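Local coordinates for uncharacterised protein (Vibrio cholerae, PDB 5KKO) that is of unknown function but folds as a small, mainly helical chain that associates with a copy of itself about a two-fold axis in the crystal, at the interface of chains A and B. Residues are numbered along the deposited sequence; one frame, centred on the assembly and turned at random. Chains: chain A/B, Uncharacterised protein.

The interface of chains A and B. Residues chain A 11, 15; chain B 7, 43, 46.
A:Glu11 and A:Asn15, one turn apart on helix 11-20, meet B:Phe7, B:Lys43 and B:Ser46 in one patch of a two-fold symmetric interface between two copies of one chain. The patch joins that helix to the strand and long helix of the other copy, and symmetry gives it a twin with the chains exchanged; the assembly holds six copies, and the structure alone does not show whether this is the biological pairing. The patch illustrates how an interface between helical chains can combine a polar link with an aromatic edge. B:Lys43, at the C-terminal end of helix 28-43, runs out fully extended, its CG anti to the backbone N (chi1 -180°), and carries its ammonium NZ over to the partner chain. There NZ donates a hydrogen bond of 2.8 Å to the side-chain carbonyl OD1 of A:Asn15, the two side chains crossing at about a right angle. NZ approaches OD1 at a C=O...N angle of 139°, tilted from the carbonyl plane. B:Phe7, from strand 5-10, offers the edge of its ring: CE2 lies 3.7 Å from the methylene CB of A:Glu11, which approaches in the ring plane. The carboxylate of A:Glu11, its plane turned 72° from that of the ring, stays alongside B:Phe7, with OE1 4.0 Å from CZ. OE1 of A:Glu11 comes to 4.9 Å from NZ of B:Lys43, too far for a direct contact, although the opposite charges may add a modest attraction. Within chain B, CB of B:Ser46 also borders the ring edge, but this residue is poorly ordered. The site probably helps to fix the register of helix 11-20 against the other subunit, and so to steady the pairing of the two chains.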
# COMPACT_ATOMS: atom_id res chain seq x y z
N GLU A 11 -4.74 2.66 6.33
CA GLU A 11 -5.69 2.30 7.38
C GLU A 11 -5.63 0.82 7.73
O GLU A 11 -5.75 0.45 8.90
CB GLU A 11 -7.12 2.68 6.96
CG GLU A 11 -8.17 2.19 7.95
CD GLU A 11 -9.42 3.06 8.07
OE1 GLU A 11 -9.87 3.29 9.23
OE2 GLU A 11 -9.94 3.50 7.01
N ASN A 15 -4.95 -0.57 11.51
CA ASN A 15 -5.88 -1.48 12.16
C ASN A 15 -5.22 -2.81 12.53
O ASN A 15 -5.51 -3.37 13.62
CB ASN A 15 -7.08 -1.74 11.24
CG ASN A 15 -8.06 -0.65 11.24
OD1 ASN A 15 -8.09 0.19 12.15
ND2 ASN A 15 -8.91 -0.64 10.20
N PHE B 7 -3.30 7.69 7.24
CA PHE B 7 -3.09 8.47 8.46
C PHE B 7 -1.67 9.00 8.46
O PHE B 7 -0.77 8.38 7.88
CB PHE B 7 -3.33 7.62 9.72
CG PHE B 7 -4.75 7.11 9.82
CD1 PHE B 7 -5.64 7.79 10.62
CD2 PHE B 7 -5.20 6.04 9.10
CE1 PHE B 7 -6.97 7.40 10.69
CE2 PHE B 7 -6.53 5.62 9.17
CZ PHE B 7 -7.41 6.30 10.01
N LYS B 43 -5.36 7.07 15.12
CA LYS B 43 -6.54 6.64 14.38
C LYS B 43 -7.77 7.51 14.69
O LYS B 43 -8.57 7.79 13.79
CB LYS B 43 -6.85 5.17 14.73
CG LYS B 43 -8.06 4.68 13.98
CD LYS B 43 -8.58 3.37 14.48
CE LYS B 43 -9.68 2.90 13.54
NZ LYS B 43 -10.00 1.47 13.79
N SER B 46 -11.16 8.43 12.82
CA SER B 46 -10.78 8.16 11.45
C SER B 46 -11.45 9.13 10.48
O SER B 46 -10.89 9.45 9.42
CB SER B 46 -11.12 6.72 11.11
OG SER B 46 -11.37 6.59 9.74